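Local coordinates for protein NAD-dependent epimerase/dehydratase (Methylobacillus flagellatus KT, PDB 3GPI) that is of unknown function but has the Rossmann-type fold of the NAD-dependent epimerase/dehydratase family and so probably binds a dinucleotide cofactor, at residues L152-I157 with A192-L197; N183-D188 with Y259-P264; L209-D214 with K247-A252; L67-A72 with V104-S109. One frame throughout, in Å; residues are numbered along the deposited sequence.

How the interactions relate
Interactions 1 and 4 are buried in the core and wholly apolar in their side-chain contacts; only interaction 4 adds backbone hydrogen bonds, because it joins two neighbouring strands, whereas interaction 1 packs a helix on the sheet. The two meet where Leu152 pairs through its backbone with Phe106 and Ser108. Interaction 2 starts at the head of the helix used by interaction 1, is only partly buried, and adds an aromatic stack and bridging waters to its aliphatic packing. Interaction 3, also buried, ties strand 209-212 to segment 247-252 by one side-chain amide hydrogen bond, two waters and apolar packing. It lies about 17 Å from interaction 4, centre to centre, sharing the central sheet only through strand 209-212.

Interaction 1 of 4, residues L152-I157 with A192-L197; sequences LRFSGI and AFIAYL
With CG anti to its carbonyl carbon (chi1 -60°) and an extended chi2 of 168°, Leu152 sends both methyls from the central sheet of this Rossmann-type fold toward helix 187-201. Ile194 answers with CG1 likewise anti to its carbonyl carbon (chi1 -61°), which carries CG1 and CD1 to the strand. The strand 152-154 and helix 192-197 axes run nearly antiparallel and approach to 11.6 Å, a separation bridged by side chains alone, with no hydrogen bond between the segments. Leu152 divides its two branches. The Leu152 and Ile194 side chains cross obliquely, and Leu152 CD1 presses on Ile194 CG1 at 3.5 Å, tighter than usual for two carbons. Leu152 CD2 instead enters the corner between Phe193 and Leu197, lying 3.9 Å from Phe193 CE2; the Leu152 and Leu197 side chains meet tip to tip, at Leu197 CD1. Within the helix, Leu197 CG sits above one face of the Phe193 ring toward its rim, so ring and leucine form a joint surface for that methyl. Tyr210 and Tyr259 make edge-to-face contacts with the same ring, and Leu18 of helix 13-24 touches Ile194. Farther along the strand, the Phe154 and Ile194 side chains cross at about a right angle, Phe154 CZ 4.0 Å from Ile194 CD1.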
# COMPACT_ATOMS: atom_id res chain seq x y z
N LEU A 152 -4.35 -5.48 -4.37
CA LEU A 152 -2.93 -5.29 -4.06
C LEU A 152 -2.78 -5.33 -2.55
O LEU A 152 -3.11 -4.34 -1.86
CB LEU A 152 -2.49 -3.93 -4.60
CG LEU A 152 -2.68 -3.82 -6.12
CD1 LEU A 152 -2.51 -2.37 -6.53
CD2 LEU A 152 -1.75 -4.74 -6.88
N ARG A 153 -2.30 -6.47 -2.01
CA ARG A 153 -2.12 -6.53 -0.55
C ARG A 153 -0.74 -5.98 -0.20
O ARG A 153 0.27 -6.63 -0.45
CB ARG A 153 -2.23 -7.99 -0.08
CG ARG A 153 -3.67 -8.47 -0.13
CD ARG A 153 -3.80 -9.94 0.30
NE ARG A 153 -5.18 -10.38 0.14
CZ ARG A 153 -5.53 -11.67 -0.00
NH1 ARG A 153 -4.63 -12.63 0.01
NH2 ARG A 153 -6.81 -11.95 -0.18
N PHE A 154 -0.73 -4.71 0.26
CA PHE A 154 0.52 -4.04 0.57
C PHE A 154 1.01 -4.49 1.95
O PHE A 154 0.20 -4.62 2.89
CB PHE A 154 0.29 -2.53 0.66
CG PHE A 154 0.40 -1.78 -0.64
CD1 PHE A 154 1.15 -0.62 -0.68
CD2 PHE A 154 -0.24 -2.20 -1.79
CE1 PHE A 154 1.27 0.12 -1.88
CE2 PHE A 154 -0.09 -1.50 -2.99
CZ PHE A 154 0.63 -0.33 -3.05
N SER A 155 2.32 -4.75 2.08
CA SER A 155 2.91 -4.87 3.41
C SER A 155 3.05 -3.49 4.04
O SER A 155 2.40 -2.54 3.60
CB SER A 155 4.21 -5.65 3.31
OG SER A 155 5.14 -5.04 2.45
N GLY A 156 3.89 -3.36 5.06
CA GLY A 156 4.02 -2.06 5.72
C GLY A 156 4.68 -1.00 4.86
O GLY A 156 5.83 -1.18 4.45
N ILE A 157 3.97 0.09 4.62
CA ILE A 157 4.54 1.16 3.79
C ILE A 157 5.54 1.97 4.60
O ILE A 157 5.28 2.32 5.76
CB ILE A 157 3.43 2.10 3.26
CG1 ILE A 157 2.42 1.29 2.44
CG2 ILE A 157 4.03 3.18 2.42
CD1 ILE A 157 1.17 2.07 2.02
N ALA A 192 4.64 3.17 -7.93
CA ALA A 192 5.17 2.86 -9.26
C ALA A 192 4.70 1.50 -9.73
O ALA A 192 4.50 1.29 -10.92
CB ALA A 192 6.69 2.92 -9.26
N PHE A 193 4.48 0.54 -8.83
CA PHE A 193 3.97 -0.76 -9.27
C PHE A 193 2.54 -0.61 -9.76
O PHE A 193 2.15 -1.18 -10.81
CB PHE A 193 4.04 -1.78 -8.12
CG PHE A 193 3.49 -3.14 -8.49
CD1 PHE A 193 4.02 -3.84 -9.54
CD2 PHE A 193 2.48 -3.71 -7.74
CE1 PHE A 193 3.55 -5.10 -9.88
CE2 PHE A 193 1.96 -4.98 -8.07
CZ PHE A 193 2.51 -5.66 -9.14
N ILE A 194 1.72 0.16 -9.07
CA ILE A 194 0.36 0.40 -9.58
C ILE A 194 0.38 1.12 -10.93
O ILE A 194 -0.33 0.72 -11.86
CB ILE A 194 -0.49 1.20 -8.61
CG1 ILE A 194 -0.62 0.43 -7.29
CG2 ILE A 194 -1.85 1.52 -9.22
CD1 ILE A 194 -1.23 1.24 -6.17
N ALA A 195 1.26 2.11 -11.08
CA ALA A 195 1.39 2.78 -12.39
C ALA A 195 1.85 1.82 -13.44
O ALA A 195 1.36 1.89 -14.59
CB ALA A 195 2.34 3.97 -12.32
N TYR A 196 2.75 0.91 -13.08
CA TYR A 196 3.22 -0.09 -14.04
C TYR A 196 2.06 -1.00 -14.46
O TYR A 196 1.89 -1.29 -15.68
CB TYR A 196 4.36 -0.90 -13.43
CG TYR A 196 4.85 -2.06 -14.24
CD1 TYR A 196 5.70 -1.85 -15.32
CD2 TYR A 196 4.52 -3.38 -13.88
CE1 TYR A 196 6.18 -2.90 -16.04
CE2 TYR A 196 5.01 -4.46 -14.63
CZ TYR A 196 5.84 -4.19 -15.69
OH TYR A 196 6.34 -5.26 -16.43
N LEU A 197 1.23 -1.41 -13.51
CA LEU A 197 0.12 -2.30 -13.87
C LEU A 197 -0.87 -1.55 -14.75
O LEU A 197 -1.49 -2.13 -15.62
CB LEU A 197 -0.59 -2.84 -12.63
CG LEU A 197 0.25 -3.78 -11.78
CD1 LEU A 197 -0.59 -4.20 -10.59
CD2 LEU A 197 0.73 -5.00 -12.58

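Interaction 2 of 4, residues N183-D188 with Y259-P264; sequences NRIHRD and YQLIYP. With EDO (1,2-ethanediol), chain C; EDO (1,2-ethanediol), chain B.
The Tyr263 ring is sandwiched: Ile262 CG2 lies over one face toward the rim, and the His186 imidazole covers the opposite face, while Asp188 CB stands at the edge. His186 and Tyr263 form an offset face-to-face stack, with centroids 4.1 Å apart and planes inclined by 22°; Tyr263 CE2 sits over the centre of the imidazole. This joins the strand-to-helix turn at 186-187, in the Rossmann-type domain, to the loop before helix 266-277. His186 is the N-cap of helix 187-201. With CG anti to its backbone N (chi1 -168°), it directs ND1 forward to Asp188 N, which donates over 2.9 Å at 165°, in the ring plane. That bond fixes the ring's rotation and indicates that ND1 carries no proton. Tyr158 adds an edge-to-face contact to the imidazole. Waters complete the polar links: one connects His186 NE2 with Tyr263 OH, and another joins Asp188 OD2 to the same hydroxyl. Arg187 grips Asp188 OD1 side-on through NE and NH2, which probably favours the charged carboxylate. The neighbouring Asp189 binds Tyr259 OH and the backbone N atoms of Ile262 and Tyr263, holding the loop against the helix start. Deeper in, Ile185 and Leu261 cross at about a right angle, with Ile185 CD1 4.1 Å from Leu261 CD2.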
# COMPACT_ATOMS: atom_id res chain seq x y z
N ASN A 183 7.74 -7.09 7.13
CA ASN A 183 7.63 -7.03 5.66
C ASN A 183 7.31 -5.60 5.32
O ASN A 183 6.51 -4.95 6.00
CB ASN A 183 6.52 -7.93 5.18
CG ASN A 183 6.75 -9.38 5.52
OD1 ASN A 183 7.46 -10.10 4.83
ND2 ASN A 183 6.16 -9.82 6.63
N ARG A 184 7.91 -5.12 4.25
CA ARG A 184 7.74 -3.68 3.90
C ARG A 184 7.70 -3.41 2.40
O ARG A 184 8.17 -4.22 1.60
CB ARG A 184 8.89 -2.82 4.48
CG ARG A 184 10.24 -3.11 3.81
CD ARG A 184 11.51 -2.59 4.55
NE ARG A 184 11.32 -2.94 5.94
CZ ARG A 184 11.28 -4.18 6.39
NH1 ARG A 184 11.70 -5.20 5.65
NH2 ARG A 184 10.88 -4.38 7.62
N ILE A 185 7.14 -2.26 2.05
CA ILE A 185 7.17 -1.76 0.69
C ILE A 185 7.37 -0.26 0.80
O ILE A 185 6.71 0.41 1.56
CB ILE A 185 5.86 -2.16 -0.08
CG1 ILE A 185 5.93 -1.76 -1.57
CG2 ILE A 185 4.62 -1.58 0.59
CD1 ILE A 185 6.88 -2.66 -2.43
N HIS A 186 8.29 0.27 0.00
CA HIS A 186 8.48 1.70 -0.01
C HIS A 186 7.30 2.35 -0.74
O HIS A 186 6.84 1.84 -1.77
CB HIS A 186 9.77 2.02 -0.76
CG HIS A 186 10.23 3.44 -0.61
ND1 HIS A 186 9.59 4.52 -1.21
CD2 HIS A 186 11.30 3.96 0.06
CE1 HIS A 186 10.25 5.63 -0.91
NE2 HIS A 186 11.29 5.32 -0.15
N ARG A 187 6.81 3.46 -0.21
CA ARG A 187 5.73 4.23 -0.86
C ARG A 187 5.94 4.37 -2.36
O ARG A 187 4.99 4.21 -3.15
CB ARG A 187 5.63 5.61 -0.23
CG ARG A 187 4.56 6.53 -0.84
CD ARG A 187 4.93 8.01 -0.57
NE ARG A 187 6.06 8.46 -1.37
CZ ARG A 187 6.60 9.66 -1.31
NH1 ARG A 187 6.13 10.56 -0.46
NH2 ARG A 187 7.65 9.95 -2.06
N ASP A 188 7.15 4.69 -2.80
CA ASP A 188 7.35 4.95 -4.22
C ASP A 188 7.28 3.68 -5.05
O ASP A 188 6.88 3.72 -6.21
CB ASP A 188 8.69 5.60 -4.48
CG ASP A 188 8.79 7.02 -3.93
OD1 ASP A 188 7.82 7.60 -3.43
OD2 ASP A 188 9.89 7.59 -4.09
N TYR A 259 7.94 -5.93 -13.11
CA TYR A 259 8.19 -4.69 -12.39
C TYR A 259 9.56 -4.74 -11.72
O TYR A 259 9.92 -5.75 -11.13
CB TYR A 259 7.08 -4.45 -11.35
CG TYR A 259 7.39 -3.18 -10.56
CD1 TYR A 259 7.25 -1.93 -11.16
CD2 TYR A 259 7.85 -3.25 -9.24
CE1 TYR A 259 7.56 -0.75 -10.48
CE2 TYR A 259 8.15 -2.09 -8.55
CZ TYR A 259 8.04 -0.86 -9.18
OH TYR A 259 8.38 0.29 -8.54
N GLN A 260 10.30 -3.63 -11.80
CA GLN A 260 11.63 -3.52 -11.17
C GLN A 260 11.57 -2.62 -9.95
O GLN A 260 11.26 -1.44 -10.02
CB GLN A 260 12.68 -3.01 -12.14
CG GLN A 260 12.97 -4.04 -13.22
CD GLN A 260 13.97 -3.56 -14.23
OE1 GLN A 260 13.76 -2.54 -14.89
NE2 GLN A 260 15.06 -4.30 -14.39
N LEU A 261 11.83 -3.21 -8.78
CA LEU A 261 11.82 -2.40 -7.57
C LEU A 261 12.85 -1.28 -7.57
O LEU A 261 14.04 -1.50 -7.89
CB LEU A 261 12.04 -3.30 -6.36
CG LEU A 261 10.88 -4.24 -6.00
CD1 LEU A 261 11.38 -5.47 -5.23
CD2 LEU A 261 9.72 -3.54 -5.26
N ILE A 262 12.40 -0.10 -7.19
CA ILE A 262 13.30 1.04 -6.98
C ILE A 262 14.16 0.77 -5.74
O ILE A 262 15.36 1.05 -5.73
CB ILE A 262 12.50 2.33 -6.76
CG1 ILE A 262 11.62 2.63 -7.98
CG2 ILE A 262 13.43 3.54 -6.47
CD1 ILE A 262 10.57 3.68 -7.68
N TYR A 263 13.53 0.23 -4.68
CA TYR A 263 14.19 -0.04 -3.42
C TYR A 263 13.97 -1.50 -3.12
O TYR A 263 13.01 -1.86 -2.43
CB TYR A 263 13.59 0.82 -2.30
CG TYR A 263 13.66 2.28 -2.59
CD1 TYR A 263 14.88 2.96 -2.46
CD2 TYR A 263 12.54 2.98 -3.00
CE1 TYR A 263 14.96 4.33 -2.71
CE2 TYR A 263 12.62 4.34 -3.29
CZ TYR A 263 13.82 5.00 -3.12
OH TYR A 263 13.84 6.36 -3.41
N PRO A 264 14.85 -2.36 -3.64
CA PRO A 264 14.62 -3.82 -3.56
C PRO A 264 14.55 -4.32 -2.11
O PRO A 264 13.95 -5.34 -1.86
CB PRO A 264 15.78 -4.43 -4.35
CG PRO A 264 16.35 -3.32 -5.17
CD PRO A 264 16.01 -2.03 -4.49
C1 EDO C . 5.28 -7.14 8.79
O1 EDO C . 5.79 -5.86 9.01
C2 EDO C . 4.27 -7.13 7.70
O2 EDO C . 3.53 -8.31 7.60
C1 EDO B . 8.91 -1.10 8.25
O1 EDO B . 10.06 -0.89 7.51
C2 EDO B . 8.97 -2.57 8.47
O2 EDO B . 9.15 -2.71 9.86
O HOH W 1 9.94 -1.23 -1.80
O HOH W 2 13.19 7.82 -0.59
O HOH W 3 12.02 6.82 -5.42

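Interaction 3 of 4, residues L209-D214 with K247-A252; sequences LYIVTD and KKLSNA
The backbones of 209-214 and 247-252 come nearest at Thr213 and Asn251, whose CA atoms are 5.8 Å apart, and no backbone-to-backbone hydrogen bond joins them. Strand 209-212 belongs to the central sheet of the Rossmann-type fold, whereas strand 248-249 pairs with strand 120-121 in a separate small parallel sheet, so the contact ties the two sheets together. Asn251 supplies the direct polar link. Its CG lies between backbone N and carbonyl carbon (chi1 68°), the crowded position, and ND2 donates to Thr213 O over 3.0 Å at 146°, approaching from above the carbonyl plane. Asn215 OD1 is a second acceptor for this ND2. Thr213 turns OG1 anti to its backbone N, leaving CG2 to face the other segment, 3.6 Å from Leu249 O and 3.8 Å from Asn251 CB. OG1 meets Ser155 OG and Arg184 O, and one water bridges it to Leu249 O. A second water joins Asp214 O, Leu249 O and Asn251 N, so Leu249 O accepts from both waters. Beside the two waters, the packing is apolar: Ile211 and Leu249 cross at about a right angle, Ile211 CD1 4.1 Å from Leu249 CD2. Asn251 is the N-cap residue of helix 252-256 but makes no capping bond; just before it, an ST turn lets Ser250 OG accept from Ala252 N at 3.2 Å.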
# COMPACT_ATOMS: atom_id res chain seq x y z
N LEU A 209 -4.70 -10.71 -8.01
CA LEU A 209 -4.15 -10.50 -6.66
C LEU A 209 -2.65 -10.51 -6.70
O LEU A 209 -2.04 -11.41 -7.24
CB LEU A 209 -4.66 -11.64 -5.76
CG LEU A 209 -4.14 -11.70 -4.32
CD1 LEU A 209 -4.54 -10.49 -3.50
CD2 LEU A 209 -4.66 -12.99 -3.60
N TYR A 210 -2.05 -9.50 -6.04
CA TYR A 210 -0.59 -9.49 -5.78
C TYR A 210 -0.36 -9.11 -4.36
O TYR A 210 -1.05 -8.22 -3.82
CB TYR A 210 0.14 -8.40 -6.58
CG TYR A 210 0.12 -8.53 -8.09
CD1 TYR A 210 1.12 -9.23 -8.77
CD2 TYR A 210 -0.91 -7.97 -8.83
CE1 TYR A 210 1.10 -9.33 -10.17
CE2 TYR A 210 -0.94 -8.07 -10.24
CZ TYR A 210 0.06 -8.75 -10.87
OH TYR A 210 -0.05 -8.83 -12.25
N ILE A 211 0.65 -9.73 -3.79
CA ILE A 211 1.27 -9.22 -2.57
C ILE A 211 2.30 -8.17 -3.02
O ILE A 211 3.15 -8.43 -3.89
CB ILE A 211 1.97 -10.35 -1.80
CG1 ILE A 211 0.88 -11.28 -1.24
CG2 ILE A 211 2.76 -9.75 -0.59
CD1 ILE A 211 1.42 -12.53 -0.50
N VAL A 212 2.21 -6.97 -2.46
CA VAL A 212 3.12 -5.87 -2.82
C VAL A 212 4.06 -5.68 -1.64
O VAL A 212 3.67 -5.10 -0.62
CB VAL A 212 2.32 -4.60 -3.14
CG1 VAL A 212 3.25 -3.53 -3.68
CG2 VAL A 212 1.32 -4.88 -4.25
N THR A 213 5.26 -6.21 -1.81
CA THR A 213 6.27 -6.23 -0.73
C THR A 213 7.65 -6.33 -1.36
O THR A 213 7.76 -6.71 -2.53
CB THR A 213 5.96 -7.36 0.28
OG1 THR A 213 6.68 -7.16 1.50
CG2 THR A 213 6.28 -8.74 -0.30
N ASP A 214 8.68 -5.95 -0.62
CA ASP A 214 10.02 -5.98 -1.20
C ASP A 214 10.67 -7.35 -1.05
O ASP A 214 10.01 -8.29 -0.65
CB ASP A 214 10.91 -4.84 -0.69
CG ASP A 214 11.48 -5.09 0.72
OD1 ASP A 214 11.42 -6.21 1.25
OD2 ASP A 214 12.06 -4.13 1.24
N LYS A 247 5.05 -13.33 9.81
CA LYS A 247 5.30 -14.27 8.71
C LYS A 247 6.19 -13.61 7.70
O LYS A 247 6.46 -12.42 7.83
CB LYS A 247 3.99 -14.67 8.01
CG LYS A 247 3.31 -13.51 7.30
CD LYS A 247 2.22 -12.88 8.11
CE LYS A 247 1.90 -11.51 7.51
NZ LYS A 247 0.91 -10.78 8.31
N LYS A 248 6.64 -14.38 6.72
CA LYS A 248 7.43 -13.82 5.62
C LYS A 248 6.55 -13.82 4.41
O LYS A 248 5.84 -14.78 4.15
CB LYS A 248 8.68 -14.66 5.35
CG LYS A 248 9.65 -14.68 6.54
CD LYS A 248 10.84 -15.62 6.31
CE LYS A 248 10.41 -17.08 6.39
NZ LYS A 248 11.57 -18.03 6.57
N LEU A 249 6.58 -12.73 3.67
CA LEU A 249 5.76 -12.63 2.48
C LEU A 249 6.60 -12.59 1.22
O LEU A 249 7.56 -11.82 1.10
CB LEU A 249 4.90 -11.36 2.60
CG LEU A 249 3.91 -11.32 3.75
CD1 LEU A 249 3.49 -9.89 4.06
CD2 LEU A 249 2.73 -12.20 3.42
N SER A 250 6.26 -13.49 0.28
CA SER A 250 6.93 -13.58 -1.00
C SER A 250 6.35 -12.62 -2.03
O SER A 250 5.15 -12.58 -2.24
CB SER A 250 6.76 -14.99 -1.56
OG SER A 250 7.32 -15.05 -2.86
N ASN A 251 7.23 -11.90 -2.71
CA ASN A 251 6.84 -11.06 -3.83
C ASN A 251 7.12 -11.68 -5.19
O ASN A 251 7.30 -10.97 -6.17
CB ASN A 251 7.54 -9.70 -3.73
CG ASN A 251 9.06 -9.76 -3.95
OD1 ASN A 251 9.67 -10.82 -4.13
ND2 ASN A 251 9.67 -8.58 -3.95
N ALA A 252 7.10 -13.01 -5.27
CA ALA A 252 7.41 -13.69 -6.52
C ALA A 252 6.53 -13.22 -7.68
O ALA A 252 7.04 -13.05 -8.80
CB ALA A 252 7.23 -15.23 -6.32
O HOH W 4 8.33 -9.20 2.32
O HOH W 5 9.56 -11.10 -0.73

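Interaction 4 of 4, residues L67-A72 with V104-S109; sequences LVYCVA and VFFVSS
Three backbone hydrogen bonds lace strand 67-69 to strand 104-109 in parallel register: Phe105 N to Leu67 O at 2.8 Å, Tyr69 N to Phe105 O at 2.8 Å, and Val107 N to Tyr69 O at 3.0 Å. All run nearly along the C=O axes, the last almost straight at 175°. CA-H...O contacts supplement the ladder, as from Val68 CA to Phe105 O at 3.3 Å. Beyond Tyr69 the first strand gives way to helix 71-76, and a water fills the fork by donating to both Tyr69 O and Val107 O, the latter at 2.6 Å. Leu67, Tyr69, Val104 and Phe106 occupy one face of the sheet. There Tyr69 and Phe106, each with CG anti to its backbone N, lie side by side rim to rim, planes 13° apart, and Tyr69 CD2 meets Phe106 CE1 at 3.7 Å. Ala72 CB packs against Phe106 CZ, while Leu89 of helix 86-95 touches both rings. Val68 and Phe105 project to the other face. Cys70 SG lies 4.2 Å from Val107 CG2 and also touches the glycine-rich motif probably used for cofactor binding. The backbone polarity is met by this ladder, one water and the flanking strands, so that largely apolar side chains such as Leu67 and Phe106 pack on the helices of this Rossmann-type core.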
# COMPACT_ATOMS: atom_id res chain seq x y z
N LEU A 67 -10.36 2.87 -11.67
CA LEU A 67 -10.45 3.30 -10.27
C LEU A 67 -9.31 2.72 -9.48
O LEU A 67 -9.11 1.51 -9.55
CB LEU A 67 -11.77 2.83 -9.68
CG LEU A 67 -11.94 3.04 -8.17
CD1 LEU A 67 -11.94 4.52 -7.77
CD2 LEU A 67 -13.24 2.36 -7.71
N VAL A 68 -8.56 3.56 -8.75
CA VAL A 68 -7.62 3.05 -7.76
C VAL A 68 -8.20 3.41 -6.40
O VAL A 68 -8.38 4.60 -6.12
CB VAL A 68 -6.20 3.68 -7.90
CG1 VAL A 68 -5.27 3.07 -6.88
CG2 VAL A 68 -5.68 3.45 -9.30
N TYR A 69 -8.54 2.41 -5.60
CA TYR A 69 -9.20 2.66 -4.34
C TYR A 69 -8.22 2.41 -3.21
O TYR A 69 -7.80 1.28 -3.00
CB TYR A 69 -10.43 1.75 -4.23
CG TYR A 69 -11.36 2.12 -3.11
CD1 TYR A 69 -12.37 3.05 -3.31
CD2 TYR A 69 -11.21 1.56 -1.85
CE1 TYR A 69 -13.21 3.41 -2.29
CE2 TYR A 69 -12.07 1.90 -0.82
CZ TYR A 69 -13.06 2.83 -1.05
OH TYR A 69 -13.89 3.18 -0.02
N CYS A 70 -7.88 3.50 -2.52
CA CYS A 70 -6.89 3.49 -1.44
C CYS A 70 -7.53 3.70 -0.06
O CYS A 70 -6.84 3.53 0.94
CB CYS A 70 -5.92 4.64 -1.65
SG CYS A 70 -5.15 4.70 -3.26
N VAL A 71 -8.83 4.00 -0.01
CA VAL A 71 -9.47 4.43 1.26
C VAL A 71 -9.44 3.32 2.34
O VAL A 71 -9.12 3.61 3.49
CB VAL A 71 -10.90 4.97 1.03
CG1 VAL A 71 -11.61 5.31 2.37
CG2 VAL A 71 -10.86 6.17 0.08
N ALA A 72 -9.73 2.08 1.96
CA ALA A 72 -9.78 0.97 2.94
C ALA A 72 -8.40 0.79 3.55
O ALA A 72 -8.27 0.60 4.77
CB ALA A 72 -10.32 -0.32 2.28
N VAL A 104 -10.60 -2.03 -11.65
CA VAL A 104 -10.45 -1.50 -10.30
C VAL A 104 -9.18 -2.04 -9.66
O VAL A 104 -8.98 -3.25 -9.60
CB VAL A 104 -11.62 -1.91 -9.42
CG1 VAL A 104 -11.42 -1.38 -8.01
CG2 VAL A 104 -12.92 -1.38 -10.00
N PHE A 105 -8.28 -1.16 -9.21
CA PHE A 105 -7.13 -1.55 -8.40
C PHE A 105 -7.47 -1.24 -6.96
O PHE A 105 -7.77 -0.08 -6.62
CB PHE A 105 -5.86 -0.82 -8.82
CG PHE A 105 -5.37 -1.18 -10.19
CD1 PHE A 105 -4.57 -2.30 -10.36
CD2 PHE A 105 -5.75 -0.46 -11.33
CE1 PHE A 105 -4.11 -2.66 -11.60
CE2 PHE A 105 -5.28 -0.84 -12.60
CZ PHE A 105 -4.47 -1.93 -12.74
N PHE A 106 -7.45 -2.27 -6.09
CA PHE A 106 -7.85 -2.06 -4.72
C PHE A 106 -6.65 -2.29 -3.82
O PHE A 106 -6.06 -3.39 -3.86
CB PHE A 106 -8.99 -3.04 -4.40
CG PHE A 106 -9.43 -3.02 -2.97
CD1 PHE A 106 -10.29 -2.04 -2.51
CD2 PHE A 106 -8.98 -3.99 -2.09
CE1 PHE A 106 -10.70 -2.00 -1.15
CE2 PHE A 106 -9.38 -3.98 -0.74
CZ PHE A 106 -10.23 -2.99 -0.27
N VAL A 107 -6.32 -1.29 -3.00
CA VAL A 107 -5.18 -1.40 -2.09
C VAL A 107 -5.67 -2.03 -0.80
O VAL A 107 -6.40 -1.44 -0.02
CB VAL A 107 -4.49 -0.06 -1.83
CG1 VAL A 107 -3.30 -0.22 -0.89
CG2 VAL A 107 -4.05 0.61 -3.16
N SER A 108 -5.21 -3.24 -0.60
CA SER A 108 -5.53 -4.00 0.61
C SER A 108 -4.27 -4.06 1.47
O SER A 108 -3.33 -3.28 1.28
CB SER A 108 -5.96 -5.37 0.15
OG SER A 108 -6.36 -6.22 1.24
N SER A 109 -4.24 -5.00 2.42
CA SER A 109 -3.15 -5.12 3.37
C SER A 109 -2.76 -6.57 3.58
O SER A 109 -3.64 -7.43 3.66
CB SER A 109 -3.64 -4.59 4.72
OG SER A 109 -2.66 -4.83 5.74
O HOH W 6 -8.05 0.59 -0.14